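Local coordinates for putative cathepsin d (Ixodes ricinus, PDB 5N7Q), which probably cleaves proteins as a cathepsin D-like aspartic endopeptidase of the pepsin family and is inhibited here by pepstatin A, at residues 256-270 with 286-300. Numbering follows the deposited sequence.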
loop_
_atom_site.group_PDB
_atom_site.type_symbol
_atom_site.label_atom_id
_atom_site.label_comp_id
_atom_site.label_asym_id
_atom_site.label_seq_id
_atom_site.Cartn_x
_atom_site.Cartn_y
_atom_site.Cartn_z
ATOM N N GLN A 256 9.700 1.020 15.516
ATOM C CA GLN A 256 10.000 -0.352 15.136
ATOM C C GLN A 256 10.959 -1.079 16.083
ATOM O O GLN A 256 11.926 -0.543 16.655
ATOM C CB GLN A 256 10.603 -0.448 13.724
ATOM C CG GLN A 256 9.638 -0.145 12.586
ATOM C CD GLN A 256 9.358 1.342 12.476
ATOM O OE1 GLN A 256 10.284 2.136 12.330
ATOM N NE2 GLN A 256 8.078 1.730 12.571
ATOM N N TYR A 257 10.702 -2.363 16.150
ATOM C CA TYR A 257 11.580 -3.276 16.809
ATOM C C TYR A 257 12.799 -3.579 15.936
ATOM O O TYR A 257 12.682 -3.658 14.724
ATOM C CB TYR A 257 10.807 -4.538 17.139
ATOM C CG TYR A 257 9.924 -4.365 18.359
ATOM C CD1 TYR A 257 10.473 -4.526 19.628
ATOM C CD2 TYR A 257 8.578 -4.038 18.256
ATOM C CE1 TYR A 257 9.713 -4.393 20.758
ATOM C CE2 TYR A 257 7.783 -3.910 19.405
ATOM C CZ TYR A 257 8.379 -4.068 20.645
ATOM O OH TYR A 257 7.639 -3.950 21.815
ATOM N N LEU A 258 13.946 -3.763 16.582
ATOM C CA LEU A 258 15.209 -4.083 15.884
ATOM C C LEU A 258 15.672 -5.478 16.238
ATOM O O LEU A 258 15.476 -5.953 17.375
ATOM C CB LEU A 258 16.300 -3.101 16.275
ATOM C CG LEU A 258 15.963 -1.627 16.047
ATOM C CD1 LEU A 258 17.100 -0.769 16.584
ATOM C CD2 LEU A 258 15.667 -1.335 14.592
ATOM N N LEU A 259 16.321 -6.112 15.269
ATOM C CA LEU A 259 16.819 -7.475 15.388
ATOM C C LEU A 259 18.328 -7.439 15.247
ATOM O O LEU A 259 18.874 -6.630 14.496
ATOM C CB LEU A 259 16.203 -8.349 14.300
ATOM C CG LEU A 259 14.692 -8.547 14.481
ATOM C CD1 LEU A 259 14.022 -8.965 13.191
ATOM C CD2 LEU A 259 14.376 -9.554 15.591
ATOM N N ASP A 260 19.012 -8.315 15.967
ATOM C CA ASP A 260 20.470 -8.422 15.781
ATOM C C ASP A 260 20.803 -8.904 14.359
ATOM O O ASP A 260 20.461 -10.021 14.007
ATOM C CB ASP A 260 21.050 -9.379 16.817
ATOM C CG ASP A 260 22.572 -9.395 16.815
ATOM O OD1 ASP A 260 23.212 -9.172 15.759
ATOM O OD2 ASP A 260 23.129 -9.603 17.909
ATOM N N CYS A 261 21.516 -8.083 13.582
ATOM C CA CYS A 261 21.808 -8.394 12.195
ATOM C C CYS A 261 22.673 -9.640 12.018
ATOM O O CYS A 261 22.698 -10.196 10.916
ATOM C CB CYS A 261 22.444 -7.210 11.454
ATOM S SG CYS A 261 21.383 -5.771 11.163
ATOM N N ASP A 262 23.384 -10.043 13.076
ATOM C CA ASP A 262 24.196 -11.265 13.054
ATOM C C ASP A 262 23.451 -12.542 13.413
ATOM O O ASP A 262 24.025 -13.622 13.308
ATOM C CB ASP A 262 25.426 -11.095 13.962
ATOM C CG ASP A 262 26.360 -9.979 13.491
ATOM O OD1 ASP A 262 26.257 -9.540 12.317
ATOM O OD2 ASP A 262 27.214 -9.547 14.298
ATOM N N LYS A 263 22.175 -12.441 13.805
ATOM C CA LYS A 263 21.416 -13.573 14.302
ATOM C C LYS A 263 20.163 -13.879 13.456
ATOM O O LYS A 263 19.333 -14.669 13.861
ATOM C CB LYS A 263 21.020 -13.296 15.750
ATOM C CG LYS A 263 22.224 -13.130 16.663
ATOM C CD LYS A 263 21.813 -12.993 18.121
ATOM C CE LYS A 263 23.019 -12.778 19.038
ATOM N NZ LYS A 263 23.943 -13.946 19.090
ATOM N N LEU A 264 20.085 -13.297 12.265
ATOM C CA LEU A 264 18.881 -13.393 11.436
ATOM C C LEU A 264 18.601 -14.817 10.969
ATOM O O LEU A 264 17.439 -15.196 10.810
ATOM C CB LEU A 264 18.998 -12.488 10.216
ATOM C CG LEU A 264 19.212 -10.995 10.506
ATOM C CD1 LEU A 264 19.329 -10.260 9.189
ATOM C CD2 LEU A 264 18.163 -10.334 11.384
ATOM N N GLU A 265 19.652 -15.597 10.748
ATOM C CA GLU A 265 19.462 -16.941 10.202
ATOM C C GLU A 265 18.808 -17.923 11.178
ATOM O O GLU A 265 18.339 -18.979 10.766
ATOM C CB GLU A 265 20.770 -17.523 9.692
ATOM C CG GLU A 265 21.416 -16.777 8.541
ATOM C CD GLU A 265 20.482 -16.675 7.347
ATOM O OE1 GLU A 265 19.942 -17.715 6.895
ATOM O OE2 GLU A 265 20.279 -15.539 6.870
ATOM N N SER A 266 18.812 -17.598 12.470
ATOM C CA SER A 266 18.143 -18.420 13.463
ATOM C C SER A 266 16.664 -18.058 13.670
ATOM O O SER A 266 15.988 -18.711 14.442
ATOM C CB SER A 266 18.892 -18.350 14.793
ATOM O OG SER A 266 20.178 -18.964 14.649
ATOM N N LEU A 267 16.174 -17.005 13.007
ATOM C CA LEU A 267 14.796 -16.542 13.208
ATOM C C LEU A 267 13.774 -17.492 12.584
ATOM O O LEU A 267 13.982 -18.003 11.508
ATOM C CB LEU A 267 14.607 -15.155 12.619
ATOM C CG LEU A 267 15.304 -13.983 13.281
ATOM C CD1 LEU A 267 15.304 -12.796 12.333
ATOM C CD2 LEU A 267 14.643 -13.598 14.579
ATOM N N PRO A 268 12.690 -17.776 13.290
ATOM C CA PRO A 268 11.645 -18.642 12.752
ATOM C C PRO A 268 10.705 -17.973 11.753
ATOM O O PRO A 268 10.558 -16.747 11.736
ATOM C CB PRO A 268 10.869 -19.038 14.014
ATOM C CG PRO A 268 10.969 -17.831 14.865
ATOM C CD PRO A 268 12.338 -17.258 14.627
ATOM N N ASN A 269 10.059 -18.786 10.933
ATOM C CA ASN A 269 8.986 -18.288 10.072
ATOM C C ASN A 269 7.832 -17.754 10.932
ATOM O O ASN A 269 7.633 -18.195 12.081
ATOM C CB ASN A 269 8.491 -19.381 9.110
ATOM C CG ASN A 269 9.558 -19.823 8.101
ATOM O OD1 ASN A 269 10.614 -19.229 7.981
ATOM N ND2 ASN A 269 9.281 -20.921 7.387
ATOM N N VAL A 270 7.072 -16.815 10.368
ATOM C CA VAL A 270 5.815 -16.327 10.943
ATOM C C VAL A 270 4.710 -16.586 9.925
ATOM O O VAL A 270 4.872 -16.297 8.750
ATOM C CB VAL A 270 5.901 -14.839 11.303
ATOM C CG1 VAL A 270 4.588 -14.278 11.801
ATOM C CG2 VAL A 270 6.971 -14.602 12.372
ATOM N N TYR A 286 10.489 -11.000 6.181
ATOM C CA TYR A 286 9.995 -10.026 7.165
ATOM C C TYR A 286 11.017 -9.118 7.819
ATOM O O TYR A 286 10.644 -8.214 8.525
ATOM C CB TYR A 286 9.102 -10.698 8.211
ATOM C CG TYR A 286 9.771 -11.640 9.192
ATOM C CD1 TYR A 286 10.652 -11.182 10.174
ATOM C CD2 TYR A 286 9.458 -13.013 9.195
ATOM C CE1 TYR A 286 11.203 -12.051 11.102
ATOM C CE2 TYR A 286 10.010 -13.876 10.133
ATOM C CZ TYR A 286 10.891 -13.377 11.072
ATOM O OH TYR A 286 11.438 -14.240 12.012
ATOM N N VAL A 287 12.300 -9.307 7.548
ATOM C CA VAL A 287 13.338 -8.398 8.053
ATOM C C VAL A 287 13.654 -7.372 6.987
ATOM O O VAL A 287 13.975 -7.731 5.863
ATOM C CB VAL A 287 14.617 -9.152 8.472
ATOM C CG1 VAL A 287 15.731 -8.180 8.883
ATOM C CG2 VAL A 287 14.305 -10.139 9.581
ATOM N N LEU A 288 13.556 -6.104 7.355
ATOM C CA LEU A 288 13.838 -4.994 6.445
ATOM C C LEU A 288 15.174 -4.364 6.795
ATOM O O LEU A 288 15.377 -3.961 7.929
ATOM C CB LEU A 288 12.730 -3.943 6.533
ATOM C CG LEU A 288 12.859 -2.743 5.568
ATOM C CD1 LEU A 288 12.584 -3.139 4.140
ATOM C CD2 LEU A 288 11.921 -1.636 6.014
ATOM N N LYS A 289 16.064 -4.243 5.812
ATOM C CA LYS A 289 17.305 -3.459 5.960
ATOM C C LYS A 289 16.981 -1.987 5.862
ATOM O O LYS A 289 16.361 -1.552 4.882
ATOM C CB LYS A 289 18.324 -3.767 4.864
ATOM C CG LYS A 289 19.600 -2.921 4.978
ATOM C CD LYS A 289 20.538 -3.141 3.800
ATOM C CE LYS A 289 21.648 -2.110 3.773
ATOM N NZ LYS A 289 22.507 -2.317 2.577
ATOM N N VAL A 290 17.395 -1.226 6.870
ATOM C CA VAL A 290 17.179 0.222 6.944
ATOM C C VAL A 290 18.512 0.840 7.354
ATOM O O VAL A 290 19.221 0.291 8.179
ATOM C CB VAL A 290 16.090 0.577 7.975
ATOM C CG1 VAL A 290 15.965 2.086 8.191
ATOM C CG2 VAL A 290 14.745 0.048 7.506
ATOM N N ASN A 291 18.842 1.981 6.749
ATOM C CA ASN A 291 19.973 2.789 7.169
ATOM C C ASN A 291 19.489 4.072 7.762
ATOM O O ASN A 291 18.729 4.801 7.128
ATOM C CB ASN A 291 20.916 3.038 5.998
ATOM C CG ASN A 291 21.630 1.778 5.600
ATOM O OD1 ASN A 291 21.042 0.896 4.960
ATOM N ND2 ASN A 291 22.867 1.632 6.040
ATOM N N GLN A 292 19.918 4.332 9.000
ATOM C CA GLN A 292 19.512 5.518 9.740
ATOM C C GLN A 292 20.680 6.043 10.530
ATOM O O GLN A 292 21.394 5.261 11.154
ATOM C CB GLN A 292 18.417 5.174 10.751
ATOM C CG GLN A 292 17.267 4.359 10.212
ATOM C CD GLN A 292 16.020 4.500 11.062
ATOM O OE1 GLN A 292 16.103 4.649 12.285
ATOM N NE2 GLN A 292 14.854 4.464 10.420
ATOM N N GLN A 293 20.851 7.367 10.535
ATOM C CA GLN A 293 21.853 8.026 11.391
ATOM C C GLN A 293 23.253 7.425 11.231
ATOM O O GLN A 293 24.007 7.297 12.207
ATOM C CB GLN A 293 21.420 7.948 12.865
ATOM N N GLY A 294 23.572 7.023 10.001
ATOM C CA GLY A 294 24.872 6.465 9.665
ATOM C C GLY A 294 25.086 4.988 9.924
ATOM O O GLY A 294 26.197 4.508 9.735
ATOM N N GLN A 295 24.039 4.264 10.337
ATOM C CA GLN A 295 24.151 2.839 10.699
ATOM C C GLN A 295 23.205 1.953 9.873
ATOM O O GLN A 295 22.144 2.395 9.445
ATOM C CB GLN A 295 23.840 2.621 12.176
ATOM N N THR A 296 23.627 0.707 9.661
ATOM C CA THR A 296 22.802 -0.338 9.056
ATOM C C THR A 296 22.037 -1.022 10.185
ATOM O O THR A 296 22.644 -1.475 11.158
ATOM C CB THR A 296 23.661 -1.374 8.315
ATOM O OG1 THR A 296 24.379 -0.731 7.252
ATOM C CG2 THR A 296 22.814 -2.479 7.726
ATOM N N LEU A 297 20.713 -1.069 10.068
ATOM C CA LEU A 297 19.847 -1.751 11.038
ATOM C C LEU A 297 19.089 -2.877 10.370
ATOM O O LEU A 297 18.870 -2.868 9.157
ATOM C CB LEU A 297 18.836 -0.779 11.620
ATOM C CG LEU A 297 19.386 0.500 12.253
ATOM C CD1 LEU A 297 18.206 1.390 12.620
ATOM C CD2 LEU A 297 20.310 0.214 13.431
ATOM N N CYS A 298 18.669 -3.832 11.184
ATOM C CA CYS A 298 17.774 -4.901 10.739
ATOM C C CYS A 298 16.469 -4.719 11.489
ATOM O O CYS A 298 16.396 -4.997 12.704
ATOM C CB CYS A 298 18.403 -6.257 10.999
ATOM S SG CYS A 298 19.867 -6.480 9.959
ATOM N N VAL A 299 15.465 -4.248 10.759
ATOM C CA VAL A 299 14.191 -3.860 11.355
ATOM C C VAL A 299 13.222 -5.042 11.274
ATOM O O VAL A 299 13.065 -5.679 10.238
ATOM C CB VAL A 299 13.643 -2.619 10.632
ATOM C CG1 VAL A 299 12.187 -2.341 10.997
ATOM C CG2 VAL A 299 14.527 -1.425 10.937
ATOM N N SER A 300 12.561 -5.332 12.386
ATOM C CA SER A 300 11.508 -6.309 12.386
ATOM C C SER A 300 10.331 -5.792 11.571
ATOM O O SER A 300 9.854 -4.684 11.812
ATOM C CB SER A 300 11.026 -6.553 13.803
ATOM O OG SER A 300 9.856 -7.356 13.769
HETATM O O HOH W 1 8.925 -3.422 14.131
HETATM O O HOH W 2 19.500 -3.952 13.903
#
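Gln256 meets Val299 through its aliphatic part: CB and CG both lie against Val299 CG1, with CB 3.7 Å away, while the same glutamine also packs on the bound inhibitor. At Tyr257 the backbone takes over, its carbonyl O receiving Ser300 N at 2.9 Å; the ring leads away to helix 237-247, where its hydroxyl bonds to Asp241. A water joins Tyr257 N to Ser300 O. Leu258 pairs with Val299 as an antiparallel non-hydrogen-bonded pair, and its CD2 touches Val299 CG2 (3.8 Å) and, more loosely, Leu297 CD1. Leu259 points to the other side of the sheet. Its N donates to Cys298 O at 2.8 Å, and a second water links its own O to Cys298 N; its CD1 reaches Val287 CG2 and Ser300 CA. In this C-terminal half of the pepsin-like bilobal fold, the short, weakly bonded strand 258-259 runs antiparallel beside strand 295-300 of the hairpin formed with 287-292, which closes through a type I' turn. The type I turn Asp260-Lys263, with an Asx turn made by Asp260, carries Cys261 into its disulfide with Cys298 (SG to SG 2.1 Å, chi3 117°), covalently tying turn to hairpin. From the following 3-10 segment, Leu264 lays CD1 against Cys298 SG (3.9 Å) and CD2 near Val287 CG1. Leu267 CD1 approaches Val287 CG2, and its CB sits 3.4 Å from Tyr286 OH. Tyr286, whose CG stands between the backbone N and the carbonyl carbon (chi1 69°), turns its ring toward 267-270, and its hydroxyl donates to Pro268 O at 2.7 Å; that oxygen lies at the ring edge, and the hydroxyl lies in the carbonyl plane. Val270 brings CG2 to Tyr286 CE2, the two side chains crossing at about a right angle, and Phe302 meets the same ring.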